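Local atomic coordinates of AlgX/AlgJ SGNH hydrolase-like domain-containing protein (Eubacterium siraeum, PDB entry 4NZK), a protein that is of unknown function but belongs to the DHHW family of the SGNH-hydrolase clan and may therefore act as a hydrolase on a substrate not yet identified. Residues Gly198-Met203 and Glu211-Asp216; Leu283-Asp288 and Ala293-Phe298; Tyr306-Arg311 and Pro318-Asp323. All coordinates share one frame; numbering follows the deposited sequence.

Contacts 2 and 3 are built on neighbouring parallel strands of the mixed sheet and lie on its two faces, their centres 12 Å apart. Two probable backbone hydrogen bonds join them, Leu283 O to Tyr306 N at 2.7 Å and Ile285 N to Tyr306 O at 2.8 Å, and Phe286 packs on Cys308. A bound 1,2-ethanediol, probably from the crystallisation liquor, is held by Lys287 of contact 2 and lies about 6 Å, nearest atoms, from the side chain of Cys308 in contact 3. Contact 1 stands apart: its centre is 26 Å from that of contact 2 and 35 Å from that of contact 3, on the other side of the chain's centre from the latter.

Contact 1. Residues Gly198-Met203 and Glu211-Asp216; sequences GFVGTM and ERIKND
Val200 and Lys214 bring their CA atoms to 5.9 Å, whereas those of Met203 and Ile213 stay 7.0 Å apart. The chain of 198-203 leaves a strand at Phe199 and runs irregularly past the short helix 211-214; no hydrogen bond joins the two segments, and they meet by van der Waals contact. Val200 points at the helix and straddles Lys214: its CG2 rests 3.7 Å from Lys214 O, while CG1 reaches Ile213 CG2 at 4.2 Å. A compact branched residue suits this place, where the two backbones come so near. Ile213 turns the same methyl to Met203, modelled as selenomethionine, whose CB lies 4.1 Å from Ile213 CG2. With CG anti to the carbonyl carbon (chi1 -70°) and a second bend at chi2, the selenium end of Met203 turns from the helix, the side chain also packing on Ser75 and Gln62. Gly201 suits its turn, since a side chain there would run into the ring of Phe199. On the loop, Thr202 N is hydrogen-bonded to OD1 of Asp162, the first residue of the Asp-His-His-Trp sequence for which the family is named. The arrangement is a compact helical connection closing the two-stranded antiparallel pair 192-199 and 218-224.

Contact 2. Residues Leu283-Asp288 and Ala293-Phe298; sequences LCIFKD and AEVPFF. With EDO (1,2-ethanediol), chain B.
Leu283 and Ile285, on the same face of their strand, take the Phe298 ring from two sides. Leu283 CD2 lies over one face, 4.3 Å from the Phe298 ring centroid and 28° off the normal, a CH-pi contact. Ile285 CD1 comes in at the ring edge, 3.6 Å from Phe298 CD2, and also touches Val295 CG2 at 3.9 Å. With its CG1 anti to the carbonyl carbon and the chain nearly extended at chi2 (158°), the long branch of Ile285 brings CD1 to both Phe298 and Val295. Over the other face of the Phe298 ring lies Glu294 O, 3.7 Å above its plane and over its centre. That same oxygen accepts from Phe297 N at 3.0 Å, part of a helix-like turn in which Phe298 N is likewise bonded to Val295 O.

Further along the strand, Lys287 NZ gives one hydrogen bond to each oxygen of the 1,2-ethanediol, O1 and O2, both at 2.9 Å. The diol, probably from the crystallisation liquor, is also bonded to Gly266 O and Asp267 O. Lys287 NZ also makes salt bridges with Asp267 and Asp309 and bonds to Asn292 OD1. A methionine in its place would probably take from Asp267 and Asp309 one of their positive partners, leaving Arg311 to balance both, and deprive the diol oxygens of their NZ donor.

Outside this shell, strand 282-287 runs between strands 328-334 and 304-309, and Phe298 rests on Leu330 and Ile305 of those neighbours. Helix 167-180 backs segment 293-298 through Ala174 and Cys178, with Phe177 meeting the Phe298 ring, so the segment is wedged between helix and sheet.

Contact 3. Residues Tyr306-Arg311 and Pro318-Asp323; sequences YVCDIR and PDFIKD
Tyr306 and Phe320 approach each other obliquely, with their ring planes almost perpendicular, at 89°. The centroids of the Tyr306 and Phe320 rings stand 5.7 Å apart, and the touch is made by Tyr306 CD2 and Phe320 CZ at 3.8 Å. Cys308, two residues along the same strand face, brings its sulfur to the neighbouring ring atom: SG lies 3.9 Å from Phe320 CE2. Measured to the Phe320 centroid, SG is 51° off the ring normal, an oblique sulfur-aromatic contact. What puts the ring there is the first torsion of Phe320: CG stands anti to the backbone N (chi1 -178°), and the length of the phenylalanine side chain carries CZ and CE2 across to the strand. Cysteine suits the site below because it is small and polarisable. Tyr306, buried though it is, has its hydroxyl bonded to Glu304.

At the strand end, Asp309 OD1 accepts from Arg311 N at 2.9 Å, an Asx turn, and forms a salt bridge with Arg311 NE at 2.7 Å. Arg311 NH2 grips Asp309 OD2 as well. The guanidinium thus holds the carboxylate side-on and fixes its rotation, NE and NH2 each meeting the syn side of an oxygen, somewhat out of the carboxylate plane; Asp267 is a second partner of Arg311.

Strand 304-309 lies between strands 282-287 and 270-275 of the mixed sheet. Helix 317-323 belongs to the crossover from it to the parallel strand 328-334, and rests Phe320 also on Cys284, with Phe238 edge-to-face; Ile321 meets Phe92 and Val96 of helix 83-96.

Contact 1. Residues Gly198-Met203 and Glu211-Asp216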
loop_
_atom_site.group_PDB
_atom_site.type_symbol
_atom_site.label_atom_id
_atom_site.label_comp_id
_atom_site.label_asym_id
_atom_site.label_seq_id
_atom_site.Cartn_x
_atom_site.Cartn_y
_atom_site.Cartn_z
ATOM N N GLY A 198 5.077 10.168 -18.488
ATOM C CA GLY A 198 5.421 11.477 -17.944
ATOM C C GLY A 198 4.940 11.689 -16.513
ATOM O O GLY A 198 4.567 12.808 -16.134
ATOM N N PHE A 199 5.005 10.638 -15.698
ATOM C CA PHE A 199 4.614 10.739 -14.301
ATOM C C PHE A 199 5.768 11.219 -13.423
ATOM O O PHE A 199 6.789 10.565 -13.296
ATOM C CB PHE A 199 4.155 9.371 -13.798
ATOM C CG PHE A 199 3.838 9.301 -12.321
ATOM C CD1 PHE A 199 3.108 10.304 -11.670
ATOM C CD2 PHE A 199 4.197 8.182 -11.584
ATOM C CE1 PHE A 199 2.808 10.201 -10.314
ATOM C CE2 PHE A 199 3.894 8.087 -10.232
ATOM C CZ PHE A 199 3.196 9.094 -9.602
ATOM N N VAL A 200 5.597 12.382 -12.820
ATOM C CA VAL A 200 6.532 12.877 -11.821
ATOM C C VAL A 200 5.740 12.888 -10.519
ATOM O O VAL A 200 4.749 13.636 -10.360
ATOM C CB VAL A 200 7.000 14.291 -12.143
ATOM C CG1 VAL A 200 7.875 14.843 -11.034
ATOM C CG2 VAL A 200 7.744 14.339 -13.463
ATOM N N GLY A 201 6.181 12.070 -9.582
ATOM C CA GLY A 201 5.449 11.849 -8.357
ATOM C C GLY A 201 5.886 12.757 -7.213
ATOM O O GLY A 201 6.470 13.842 -7.430
ATOM N N THR A 202 5.655 12.257 -6.004
ATOM C CA THR A 202 5.888 13.028 -4.793
ATOM C C THR A 202 7.338 13.383 -4.546
ATOM O O THR A 202 7.587 14.285 -3.743
ATOM C CB THR A 202 5.386 12.323 -3.526
ATOM O OG1 THR A 202 6.043 11.080 -3.450
ATOM C CG2 THR A 202 3.900 12.088 -3.569
HETATM N N MSE A 203 8.298 12.710 -5.194
HETATM C CA MSE A 203 9.694 13.021 -4.968
HETATM C C MSE A 203 10.041 14.411 -5.435
HETATM O O MSE A 203 11.019 14.985 -4.967
HETATM C CB MSE A 203 10.709 12.048 -5.589
HETATM C CG MSE A 203 10.656 10.738 -4.851
HETATM SE SE MSE A 203 11.464 10.965 -3.080
HETATM C CE MSE A 203 11.008 9.197 -2.491
ATOM N N GLU A 211 14.971 19.841 -9.758
ATOM C CA GLU A 211 14.611 19.759 -11.178
ATOM C C GLU A 211 15.049 18.464 -11.820
ATOM O O GLU A 211 14.438 18.039 -12.800
ATOM C CB GLU A 211 15.139 20.987 -11.963
ATOM C CG GLU A 211 14.474 22.268 -11.509
ATOM C CD GLU A 211 12.936 22.215 -11.589
ATOM O OE1 GLU A 211 12.442 21.803 -12.662
ATOM O OE2 GLU A 211 12.221 22.587 -10.596
ATOM N N ARG A 212 16.062 17.814 -11.259
ATOM C CA ARG A 212 16.523 16.534 -11.803
ATOM C C ARG A 212 15.415 15.495 -11.766
ATOM O O ARG A 212 15.349 14.626 -12.628
ATOM C CB ARG A 212 17.749 16.014 -11.079
ATOM C CG ARG A 212 18.990 16.865 -11.213
ATOM C CD ARG A 212 19.993 16.610 -10.131
ATOM N NE ARG A 212 20.473 15.241 -10.155
ATOM C CZ ARG A 212 21.275 14.704 -9.240
ATOM N NH1 ARG A 212 21.674 15.402 -8.174
ATOM N NH2 ARG A 212 21.659 13.445 -9.379
ATOM N N ILE A 213 14.555 15.574 -10.737
ATOM C CA ILE A 213 13.434 14.654 -10.610
ATOM C C ILE A 213 12.400 14.932 -11.681
ATOM O O ILE A 213 11.945 14.020 -12.378
ATOM C CB ILE A 213 12.784 14.743 -9.188
ATOM C CG1 ILE A 213 13.764 14.282 -8.112
ATOM C CG2 ILE A 213 11.507 13.950 -9.106
ATOM C CD1 ILE A 213 14.136 12.823 -8.154
ATOM N N LYS A 214 12.050 16.215 -11.845
ATOM C CA LYS A 214 11.020 16.599 -12.827
ATOM C C LYS A 214 11.447 16.260 -14.246
ATOM O O LYS A 214 10.611 15.932 -15.090
ATOM C CB LYS A 214 10.694 18.112 -12.689
ATOM C CG LYS A 214 9.622 18.662 -13.622
ATOM C CD LYS A 214 9.602 20.179 -13.560
ATOM C CE LYS A 214 8.694 20.765 -14.634
ATOM N NZ LYS A 214 7.316 20.210 -14.535
ATOM N N ASN A 215 12.746 16.300 -14.482
ATOM C CA ASN A 215 13.287 16.079 -15.808
ATOM C C ASN A 215 13.480 14.622 -16.183
ATOM O O ASN A 215 13.875 14.341 -17.315
ATOM C CB ASN A 215 14.597 16.843 -15.965
ATOM C CG ASN A 215 14.386 18.367 -15.963
ATOM O OD1 ASN A 215 13.300 18.866 -16.270
ATOM N ND2 ASN A 215 15.435 19.099 -15.639
ATOM N N ASP A 216 13.136 13.701 -15.276
ATOM C CA ASP A 216 13.288 12.258 -15.557
ATOM C C ASP A 216 12.029 11.488 -15.075
ATOM O O ASP A 216 12.036 10.723 -14.126
ATOM C CB ASP A 216 14.602 11.763 -14.945
ATOM C CG ASP A 216 15.147 10.499 -15.612
ATOM O OD1 ASP A 216 14.446 9.868 -16.448
ATOM O OD2 ASP A 216 16.303 10.129 -15.291
#

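Contact 2. Residues Leu283-Asp288 and Ala293-Phe298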
loop_
_atom_site.group_PDB
_atom_site.type_symbol
_atom_site.label_atom_id
_atom_site.label_comp_id
_atom_site.label_asym_id
_atom_site.label_seq_id
_atom_site.Cartn_x
_atom_site.Cartn_y
_atom_site.Cartn_z
ATOM N N LEU A 283 -13.113 -9.160 2.572
ATOM C CA LEU A 283 -11.862 -8.594 3.043
ATOM C C LEU A 283 -12.061 -7.149 3.435
ATOM O O LEU A 283 -12.715 -6.376 2.721
ATOM C CB LEU A 283 -10.834 -8.642 1.894
ATOM C CG LEU A 283 -9.473 -8.004 2.125
ATOM C CD1 LEU A 283 -8.733 -8.748 3.216
ATOM C CD2 LEU A 283 -8.702 -7.989 0.814
ATOM N N CYS A 284 -11.484 -6.772 4.559
ATOM C CA CYS A 284 -11.357 -5.360 4.891
ATOM C C CYS A 284 -9.867 -5.040 4.931
ATOM O O CYS A 284 -9.084 -5.768 5.553
ATOM C CB CYS A 284 -11.974 -5.090 6.257
ATOM S SG CYS A 284 -12.061 -3.352 6.677
ATOM N N ILE A 285 -9.480 -3.981 4.234
ATOM C CA ILE A 285 -8.102 -3.524 4.192
ATOM C C ILE A 285 -7.998 -2.229 4.978
ATOM O O ILE A 285 -8.782 -1.297 4.778
ATOM C CB ILE A 285 -7.623 -3.239 2.769
ATOM C CG1 ILE A 285 -7.840 -4.446 1.878
ATOM C CG2 ILE A 285 -6.163 -2.827 2.760
ATOM C CD1 ILE A 285 -7.896 -4.064 0.425
ATOM N N PHE A 286 -7.069 -2.203 5.908
ATOM C CA PHE A 286 -6.721 -1.014 6.644
ATOM C C PHE A 286 -5.323 -0.656 6.222
ATOM O O PHE A 286 -4.382 -1.395 6.449
ATOM C CB PHE A 286 -6.786 -1.251 8.138
ATOM C CG PHE A 286 -8.190 -1.419 8.648
ATOM C CD1 PHE A 286 -9.091 -0.371 8.598
ATOM C CD2 PHE A 286 -8.587 -2.629 9.204
ATOM C CE1 PHE A 286 -10.375 -0.539 9.074
ATOM C CE2 PHE A 286 -9.882 -2.794 9.657
ATOM C CZ PHE A 286 -10.756 -1.741 9.586
ATOM N N LYS A 287 -5.194 0.485 5.568
ATOM C CA LYS A 287 -3.956 0.795 4.876
ATOM C C LYS A 287 -3.493 2.232 5.021
ATOM O O LYS A 287 -4.208 3.088 5.530
ATOM C CB LYS A 287 -4.147 0.443 3.374
ATOM C CG LYS A 287 -5.401 0.999 2.677
ATOM C CD LYS A 287 -5.298 2.464 2.378
ATOM C CE LYS A 287 -6.498 3.014 1.638
ATOM N NZ LYS A 287 -6.228 4.438 1.292
ATOM N N ASP A 288 -2.254 2.448 4.606
ATOM C CA ASP A 288 -1.759 3.769 4.249
ATOM C C ASP A 288 -1.758 3.816 2.703
ATOM O O ASP A 288 -2.260 2.898 2.039
ATOM C CB ASP A 288 -0.383 4.046 4.845
ATOM C CG ASP A 288 0.765 3.322 4.105
ATOM O OD1 ASP A 288 0.500 2.508 3.165
ATOM O OD2 ASP A 288 1.975 3.564 4.457
ATOM N N ALA A 293 -2.627 0.702 -4.206
ATOM C CA ALA A 293 -2.260 -0.021 -5.433
ATOM C C ALA A 293 -2.432 -1.521 -5.348
ATOM O O ALA A 293 -2.362 -2.209 -6.364
ATOM C CB ALA A 293 -0.837 0.320 -5.862
ATOM N N GLU A 294 -2.630 -2.037 -4.140
ATOM C CA GLU A 294 -2.889 -3.476 -3.972
ATOM C C GLU A 294 -4.312 -3.830 -4.363
ATOM O O GLU A 294 -4.572 -4.927 -4.799
ATOM C CB GLU A 294 -2.679 -3.926 -2.520
ATOM C CG GLU A 294 -1.259 -3.722 -2.005
ATOM C CD GLU A 294 -1.067 -4.084 -0.526
ATOM O OE1 GLU A 294 -1.773 -4.979 -0.032
ATOM O OE2 GLU A 294 -0.168 -3.472 0.142
ATOM N N VAL A 295 -5.234 -2.884 -4.208
ATOM C CA VAL A 295 -6.673 -3.181 -4.325
ATOM C C VAL A 295 -7.088 -3.821 -5.637
ATOM O O VAL A 295 -7.832 -4.820 -5.608
ATOM C CB VAL A 295 -7.535 -1.942 -3.974
ATOM C CG1 VAL A 295 -9.009 -2.210 -4.206
ATOM C CG2 VAL A 295 -7.307 -1.551 -2.514
ATOM N N PRO A 296 -6.584 -3.313 -6.786
ATOM C CA PRO A 296 -6.977 -3.947 -8.048
ATOM C C PRO A 296 -6.675 -5.453 -8.108
ATOM O O PRO A 296 -7.347 -6.201 -8.818
ATOM C CB PRO A 296 -6.137 -3.176 -9.087
ATOM C CG PRO A 296 -6.031 -1.792 -8.487
ATOM C CD PRO A 296 -5.782 -2.097 -7.024
ATOM N N PHE A 297 -5.659 -5.880 -7.372
ATOM C CA PHE A 297 -5.196 -7.282 -7.395
ATOM C C PHE A 297 -5.945 -8.177 -6.446
ATOM O O PHE A 297 -5.623 -9.355 -6.361
ATOM C CB PHE A 297 -3.694 -7.323 -7.112
ATOM C CG PHE A 297 -2.910 -6.406 -8.007
ATOM C CD1 PHE A 297 -2.954 -6.574 -9.390
ATOM C CD2 PHE A 297 -2.165 -5.361 -7.492
ATOM C CE1 PHE A 297 -2.258 -5.728 -10.248
ATOM C CE2 PHE A 297 -1.485 -4.511 -8.336
ATOM C CZ PHE A 297 -1.522 -4.687 -9.710
ATOM N N PHE A 298 -6.938 -7.637 -5.734
ATOM C CA PHE A 298 -7.780 -8.456 -4.861
ATOM C C PHE A 298 -9.151 -8.778 -5.444
ATOM O O PHE A 298 -9.842 -9.683 -4.957
ATOM C CB PHE A 298 -7.990 -7.781 -3.505
ATOM C CG PHE A 298 -6.726 -7.529 -2.741
ATOM C CD1 PHE A 298 -5.679 -8.411 -2.780
ATOM C CD2 PHE A 298 -6.606 -6.394 -1.957
ATOM C CE1 PHE A 298 -4.536 -8.184 -2.025
ATOM C CE2 PHE A 298 -5.464 -6.157 -1.224
ATOM C CZ PHE A 298 -4.440 -7.044 -1.260
HETATM C C1 EDO B . -9.602 4.674 -0.549
HETATM O O1 EDO B . -8.215 4.782 -0.825
HETATM C C2 EDO B . -9.900 4.373 0.932
HETATM O O2 EDO B . -9.035 5.116 1.783
#

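Contact 3. Residues Tyr306-Arg311 and Pro318-Asp323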
loop_
_atom_site.group_PDB
_atom_site.type_symbol
_atom_site.label_atom_id
_atom_site.label_comp_id
_atom_site.label_asym_id
_atom_site.label_seq_id
_atom_site.Cartn_x
_atom_site.Cartn_y
_atom_site.Cartn_z
ATOM N N TYR A 306 -13.558 -4.145 1.383
ATOM C CA TYR A 306 -13.749 -2.821 1.986
ATOM C C TYR A 306 -12.376 -2.186 2.146
ATOM O O TYR A 306 -11.489 -2.770 2.723
ATOM C CB TYR A 306 -14.438 -2.923 3.352
ATOM C CG TYR A 306 -15.842 -3.479 3.272
ATOM C CD1 TYR A 306 -16.051 -4.830 3.060
ATOM C CD2 TYR A 306 -16.947 -2.663 3.447
ATOM C CE1 TYR A 306 -17.331 -5.353 2.977
ATOM C CE2 TYR A 306 -18.236 -3.186 3.382
ATOM C CZ TYR A 306 -18.410 -4.530 3.160
ATOM O OH TYR A 306 -19.680 -5.043 3.069
ATOM N N VAL A 307 -12.237 -0.977 1.633
ATOM C CA VAL A 307 -10.958 -0.292 1.596
ATOM C C VAL A 307 -11.046 0.919 2.518
ATOM O O VAL A 307 -11.826 1.852 2.270
ATOM C CB VAL A 307 -10.552 0.175 0.193
ATOM C CG1 VAL A 307 -9.101 0.653 0.213
ATOM C CG2 VAL A 307 -10.728 -0.926 -0.824
ATOM N N CYS A 308 -10.244 0.879 3.573
ATOM C CA CYS A 308 -10.227 1.893 4.608
ATOM C C CYS A 308 -8.815 2.378 4.882
ATOM O O CYS A 308 -7.875 1.607 4.854
ATOM C CB CYS A 308 -10.742 1.277 5.896
ATOM S SG CYS A 308 -12.372 0.470 5.789
ATOM N N ASP A 309 -8.685 3.662 5.172
ATOM C CA ASP A 309 -7.404 4.265 5.471
ATOM C C ASP A 309 -7.306 4.508 6.978
ATOM O O ASP A 309 -8.193 5.112 7.573
ATOM C CB ASP A 309 -7.242 5.601 4.747
ATOM C CG ASP A 309 -5.787 6.033 4.689
ATOM O OD1 ASP A 309 -5.245 6.428 5.766
ATOM O OD2 ASP A 309 -5.204 5.980 3.567
ATOM N N ILE A 310 -6.195 4.089 7.581
ATOM C CA ILE A 310 -6.011 4.249 9.025
ATOM C C ILE A 310 -5.995 5.705 9.497
ATOM O O ILE A 310 -6.181 5.960 10.670
ATOM C CB ILE A 310 -4.719 3.553 9.488
ATOM C CG1 ILE A 310 -3.483 4.225 8.863
ATOM C CG2 ILE A 310 -4.755 2.068 9.142
ATOM C CD1 ILE A 310 -2.179 3.566 9.203
ATOM N N ARG A 311 -5.759 6.645 8.582
ATOM C CA ARG A 311 -5.769 8.074 8.902
ATOM C C ARG A 311 -7.172 8.721 8.886
ATOM O O ARG A 311 -7.371 9.758 9.500
ATOM C CB ARG A 311 -4.863 8.818 7.916
ATOM C CG ARG A 311 -3.419 8.362 7.975
ATOM C CD ARG A 311 -2.648 8.781 6.738
ATOM N NE ARG A 311 -3.037 8.018 5.544
ATOM C CZ ARG A 311 -2.656 8.357 4.309
ATOM N NH1 ARG A 311 -1.876 9.433 4.129
ATOM N NH2 ARG A 311 -3.056 7.638 3.258
ATOM N N PRO A 318 -13.777 -2.729 15.089
ATOM C CA PRO A 318 -14.254 -4.097 15.355
ATOM C C PRO A 318 -15.756 -4.263 15.059
ATOM O O PRO A 318 -16.194 -5.311 14.551
ATOM C CB PRO A 318 -13.906 -4.308 16.828
ATOM C CG PRO A 318 -12.693 -3.432 17.008
ATOM C CD PRO A 318 -12.996 -2.185 16.206
ATOM N N ASP A 319 -16.537 -3.230 15.338
ATOM C CA ASP A 319 -17.964 -3.281 15.034
ATOM C C ASP A 319 -18.205 -3.210 13.515
ATOM O O ASP A 319 -19.118 -3.837 13.007
ATOM C CB ASP A 319 -18.701 -2.161 15.732
ATOM C CG ASP A 319 -18.961 -2.451 17.208
ATOM O OD1 ASP A 319 -18.678 -3.565 17.711
ATOM O OD2 ASP A 319 -19.514 -1.520 17.845
ATOM N N PHE A 320 -17.404 -2.429 12.802
ATOM C CA PHE A 320 -17.484 -2.394 11.337
ATOM C C PHE A 320 -17.249 -3.798 10.736
ATOM O O PHE A 320 -17.941 -4.200 9.797
ATOM C CB PHE A 320 -16.468 -1.357 10.832
ATOM C CG PHE A 320 -16.451 -1.177 9.363
ATOM C CD1 PHE A 320 -17.448 -0.440 8.744
ATOM C CD2 PHE A 320 -15.437 -1.682 8.606
ATOM C CE1 PHE A 320 -17.425 -0.224 7.390
ATOM C CE2 PHE A 320 -15.414 -1.475 7.241
ATOM C CZ PHE A 320 -16.404 -0.728 6.637
ATOM N N ILE A 321 -16.267 -4.528 11.259
ATOM C CA ILE A 321 -15.993 -5.905 10.823
ATOM C C ILE A 321 -17.215 -6.800 11.052
ATOM O O ILE A 321 -17.626 -7.574 10.168
ATOM C CB ILE A 321 -14.732 -6.468 11.549
ATOM C CG1 ILE A 321 -13.473 -6.216 10.727
ATOM C CG2 ILE A 321 -14.759 -7.983 11.787
ATOM C CD1 ILE A 321 -13.288 -4.854 10.172
ATOM N N LYS A 322 -17.768 -6.710 12.258
ATOM C CA LYS A 322 -18.889 -7.567 12.652
ATOM C C LYS A 322 -20.126 -7.256 11.821
ATOM O O LYS A 322 -20.776 -8.175 11.264
ATOM C CB LYS A 322 -19.176 -7.408 14.143
ATOM C CG LYS A 322 -18.049 -7.915 15.006
ATOM C CD LYS A 322 -18.225 -7.558 16.484
ATOM C CE LYS A 322 -17.040 -8.076 17.305
ATOM N NZ LYS A 322 -15.782 -7.671 16.663
ATOM N N ASP A 323 -20.418 -5.970 11.678
ATOM C CA ASP A 323 -21.619 -5.547 10.969
ATOM C C ASP A 323 -21.621 -5.937 9.489
ATOM O O ASP A 323 -22.686 -6.171 8.915
ATOM C CB ASP A 323 -21.801 -4.037 11.093
ATOM C CG ASP A 323 -22.171 -3.578 12.530
ATOM O OD1 ASP A 323 -22.558 -4.404 13.400
ATOM O OD2 ASP A 323 -22.065 -2.349 12.796
#